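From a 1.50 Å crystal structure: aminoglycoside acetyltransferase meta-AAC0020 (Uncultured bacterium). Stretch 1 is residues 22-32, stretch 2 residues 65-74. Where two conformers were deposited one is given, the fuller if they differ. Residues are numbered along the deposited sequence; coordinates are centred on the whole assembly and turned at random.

Stretch 1, residues 22-32: PKFIQLIRLFE
Stretch 2, residues 65-74: ENKIVGGLTS

Residues 22-32 form one segment of a longer α-helix, with phi/psi close to -63/-41 throughout and i to i-4 hydrogen bonds from Q26 N to P22 O (3.0 Å) through E32 N to I28 O (3.0 Å). Residues 67-74 are a β-strand that continues onward, entered through E65 (55/-117) and N66 (-117/27). The strand is irregular at V69 (-119/2), and G70 (-179/164) and G71 (180/174) are almost fully extended. The helix and strand axes cross at -90° with a closest approach of 8.4 Å. Register is fixed by Q26 CA to I68 CA at 6.4 Å and L27 CA to G71 CA at 6.5 Å. The two surfaces together bury 538 Å².

I68 supplies the largest covered area, 104 Å². Its CA-to-CB bond points toward the helix, and with chi1 and chi2 both m its branched side chain meets four helix residues, K23, Q26, L27 and L30: I68 CD1 lies 4.1 Å from K23 CB, I68 CG1 lies 3.5 Å from Q26 OE1, and I68 CG2 lies 4.2 Å from both L27 CD1 and L30 CD1. A β-branched aliphatic residue thus suits both the strand and the apolar helix surface.

L27 (t, p) starts sideways, but its end reaches the strand, with CD1 3.5 Å from G71 CA. The absence of a side chain at G71 makes this possible: an ideal CB there would point toward the helix and fall 2.6 Å from L27 CD1, a clash. At G70 a CB would point away. L30 (t, t), directed toward the strand, packs CD1 against backbone, 3.5 Å from V69 C and 3.6 Å from G70 N.

F31 (m, chi2 -22°) presents its ring edge. F31 CE1 is 3.8 Å from G71 O, and F31 CE2 is 3.9 Å from T73 CG2. T73 (p) is buried and points toward the helix, so its methyl meets the ring while OG1 is hydrogen-bonded elsewhere in the structure.

The polar links gather near the strand's start. Q26 (m, t, chi3 63°) points toward the strand and accepts one direct hydrogen bond, I68 N to Q26 OE1; it is weak at 3.4 Å, although its angle of 168° is nearly linear. Q26 NE2 donates to water 1 at a short 2.4 Å, and that water donates to N66 O at 2.8 Å. The amide thus binds the backbone of stretch 2 through both polar atoms, OE1 directly at I68 in the strand and NE2 through water 1 to N66 in the loop before it. K23 (m, t, t, t) extends its aliphatic chain alongside, with CE 3.9 Å from N66 ND2; N66 itself is poorly ordered.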

# COMPACT_ATOMS: atom_id res chain seq x y z
N PRO B 22 -12.39 13.06 -16.39
CA PRO B 22 -12.31 12.41 -17.71
C PRO B 22 -10.97 11.76 -18.01
O PRO B 22 -10.96 10.66 -18.56
CB PRO B 22 -12.58 13.57 -18.68
CG PRO B 22 -13.42 14.50 -17.91
CD PRO B 22 -12.84 14.46 -16.52
N LYS B 23 -9.86 12.42 -17.66
CA LYS B 23 -8.55 11.82 -17.89
C LYS B 23 -8.34 10.62 -16.97
O LYS B 23 -7.68 9.66 -17.35
CB LYS B 23 -7.44 12.85 -17.69
CG LYS B 23 -7.34 13.84 -18.85
CD LYS B 23 -6.34 14.94 -18.56
CE LYS B 23 -6.28 15.96 -19.68
NZ LYS B 23 -5.47 17.15 -19.30
N PHE B 24 -8.89 10.68 -15.76
CA PHE B 24 -8.79 9.57 -14.82
C PHE B 24 -9.49 8.33 -15.41
O PHE B 24 -8.93 7.23 -15.39
CB PHE B 24 -9.41 9.97 -13.48
CG PHE B 24 -9.17 9.00 -12.33
CD1 PHE B 24 -8.10 8.11 -12.31
CD2 PHE B 24 -10.04 9.01 -11.25
CE1 PHE B 24 -7.92 7.24 -11.22
CE2 PHE B 24 -9.87 8.17 -10.17
CZ PHE B 24 -8.82 7.27 -10.15
N ILE B 25 -10.68 8.54 -15.96
CA ILE B 25 -11.42 7.45 -16.60
C ILE B 25 -10.66 6.91 -17.81
O ILE B 25 -10.58 5.69 -17.99
CB ILE B 25 -12.84 7.91 -16.98
CG1 ILE B 25 -13.64 8.12 -15.70
CG2 ILE B 25 -13.54 6.89 -17.90
CD1 ILE B 25 -15.02 8.72 -15.93
N GLN B 26 -10.08 7.80 -18.61
CA GLN B 26 -9.23 7.34 -19.72
C GLN B 26 -8.08 6.46 -19.22
O GLN B 26 -7.78 5.43 -19.83
CB GLN B 26 -8.65 8.52 -20.50
CG GLN B 26 -9.60 9.23 -21.43
CD GLN B 26 -8.91 10.38 -22.13
OE1 GLN B 26 -7.95 10.18 -22.89
NE2 GLN B 26 -9.37 11.60 -21.86
N LEU B 27 -7.45 6.87 -18.12
CA LEU B 27 -6.36 6.07 -17.57
C LEU B 27 -6.86 4.71 -17.10
O LEU B 27 -6.22 3.69 -17.34
CB LEU B 27 -5.67 6.80 -16.42
CG LEU B 27 -4.49 6.01 -15.83
CD1 LEU B 27 -3.40 5.76 -16.89
CD2 LEU B 27 -3.90 6.73 -14.62
N ILE B 28 -8.02 4.69 -16.44
CA ILE B 28 -8.58 3.44 -15.94
C ILE B 28 -8.88 2.51 -17.12
O ILE B 28 -8.59 1.32 -17.05
CB ILE B 28 -9.83 3.70 -15.10
CG1 ILE B 28 -9.45 4.43 -13.81
CG2 ILE B 28 -10.53 2.37 -14.77
CD1 ILE B 28 -10.63 5.09 -13.11
N ARG B 29 -9.40 3.05 -18.23
CA ARG B 29 -9.60 2.23 -19.42
C ARG B 29 -8.28 1.74 -20.01
O ARG B 29 -8.22 0.64 -20.55
CB ARG B 29 -10.37 3.00 -20.50
CG ARG B 29 -11.82 3.31 -20.12
CD ARG B 29 -12.59 2.05 -19.74
NE ARG B 29 -14.01 2.32 -19.57
CZ ARG B 29 -14.90 1.41 -19.18
NH1 ARG B 29 -14.52 0.16 -18.92
NH2 ARG B 29 -16.18 1.75 -19.05
N LEU B 30 -7.23 2.55 -19.91
CA LEU B 30 -5.92 2.11 -20.38
C LEU B 30 -5.44 0.93 -19.54
O LEU B 30 -4.91 -0.05 -20.07
CB LEU B 30 -4.92 3.26 -20.34
CG LEU B 30 -3.58 3.06 -21.03
CD1 LEU B 30 -3.04 4.39 -21.55
CD2 LEU B 30 -2.60 2.45 -20.05
N PHE B 31 -5.62 1.02 -18.22
CA PHE B 31 -5.28 -0.08 -17.31
C PHE B 31 -6.05 -1.35 -17.70
O PHE B 31 -5.48 -2.44 -17.75
CB PHE B 31 -5.60 0.27 -15.86
CG PHE B 31 -4.69 1.30 -15.22
CD1 PHE B 31 -3.42 1.55 -15.72
CD2 PHE B 31 -5.11 1.97 -14.09
CE1 PHE B 31 -2.57 2.51 -15.09
CE2 PHE B 31 -4.30 2.90 -13.47
CZ PHE B 31 -3.03 3.17 -13.96
N GLU B 32 -7.34 -1.20 -17.94
CA GLU B 32 -8.17 -2.35 -18.31
C GLU B 32 -7.64 -3.04 -19.56
O GLU B 32 -7.62 -4.28 -19.65
CB GLU B 32 -9.62 -1.91 -18.54
CG GLU B 32 -10.53 -3.05 -19.00
CD GLU B 32 -11.92 -2.59 -19.43
OE1 GLU B 32 -12.12 -1.39 -19.73
OE2 GLU B 32 -12.82 -3.45 -19.48
N GLU B 65 -1.00 15.02 -27.35
CA GLU B 65 -2.10 15.98 -27.43
C GLU B 65 -2.95 15.89 -26.17
O GLU B 65 -2.46 16.17 -25.07
CB GLU B 65 -2.93 15.74 -28.69
CG GLU B 65 -2.18 16.07 -29.95
CD GLU B 65 -2.99 15.81 -31.19
OE1 GLU B 65 -4.08 16.41 -31.34
OE2 GLU B 65 -2.54 15.01 -32.03
N ASN B 66 -4.20 15.49 -26.32
CA ASN B 66 -5.04 15.30 -25.15
C ASN B 66 -5.48 13.84 -25.05
O ASN B 66 -6.53 13.53 -24.49
CB ASN B 66 -6.26 16.23 -25.19
CG ASN B 66 -6.59 16.80 -23.82
OD1 ASN B 66 -7.71 16.64 -23.33
ND2 ASN B 66 -5.62 17.46 -23.20
N LYS B 67 -4.67 12.95 -25.61
CA LYS B 67 -4.90 11.52 -25.46
C LYS B 67 -3.98 10.93 -24.40
O LYS B 67 -2.76 11.10 -24.45
CB LYS B 67 -4.70 10.78 -26.78
CG LYS B 67 -5.04 9.30 -26.69
CD LYS B 67 -4.48 8.51 -27.86
CE LYS B 67 -5.03 7.09 -27.86
NZ LYS B 67 -4.18 6.15 -28.65
N ILE B 68 -4.57 10.24 -23.43
CA ILE B 68 -3.82 9.56 -22.39
C ILE B 68 -3.12 8.34 -22.99
O ILE B 68 -3.78 7.45 -23.54
CB ILE B 68 -4.74 9.12 -21.24
CG1 ILE B 68 -5.37 10.34 -20.56
CG2 ILE B 68 -3.99 8.25 -20.25
CD1 ILE B 68 -4.39 11.17 -19.81
N VAL B 69 -1.80 8.29 -22.89
CA VAL B 69 -1.06 7.17 -23.45
C VAL B 69 -0.27 6.43 -22.36
O VAL B 69 0.44 5.46 -22.63
CB VAL B 69 -0.10 7.63 -24.56
CG1 VAL B 69 -0.91 8.17 -25.75
CG2 VAL B 69 0.88 8.67 -24.03
N GLY B 70 -0.43 6.88 -21.13
CA GLY B 70 0.20 6.20 -20.01
C GLY B 70 -0.14 6.89 -18.71
O GLY B 70 -0.64 8.01 -18.71
N GLY B 71 0.08 6.21 -17.59
CA GLY B 71 -0.08 6.88 -16.32
C GLY B 71 0.20 5.98 -15.15
O GLY B 71 0.41 4.78 -15.33
N LEU B 72 0.18 6.56 -13.95
CA LEU B 72 0.35 5.78 -12.75
C LEU B 72 -0.49 6.37 -11.64
O LEU B 72 -0.86 7.54 -11.67
CB LEU B 72 1.83 5.67 -12.34
CG LEU B 72 2.63 6.85 -11.78
CD1 LEU B 72 2.24 7.20 -10.34
CD2 LEU B 72 4.12 6.51 -11.85
N THR B 73 -0.81 5.54 -10.66
CA THR B 73 -1.59 5.94 -9.50
C THR B 73 -0.71 5.76 -8.27
O THR B 73 0.12 4.85 -8.23
CB THR B 73 -2.86 5.10 -9.36
OG1 THR B 73 -2.48 3.71 -9.35
CG2 THR B 73 -3.79 5.35 -10.54
N SER B 74 -0.90 6.63 -7.28
CA SER B 74 -0.06 6.55 -6.08
C SER B 74 -0.87 6.95 -4.84
O SER B 74 -1.76 7.81 -4.90
CB SER B 74 1.22 7.40 -6.24
OG SER B 74 0.90 8.78 -6.37
O HOH W 1 -8.56 13.77 -22.57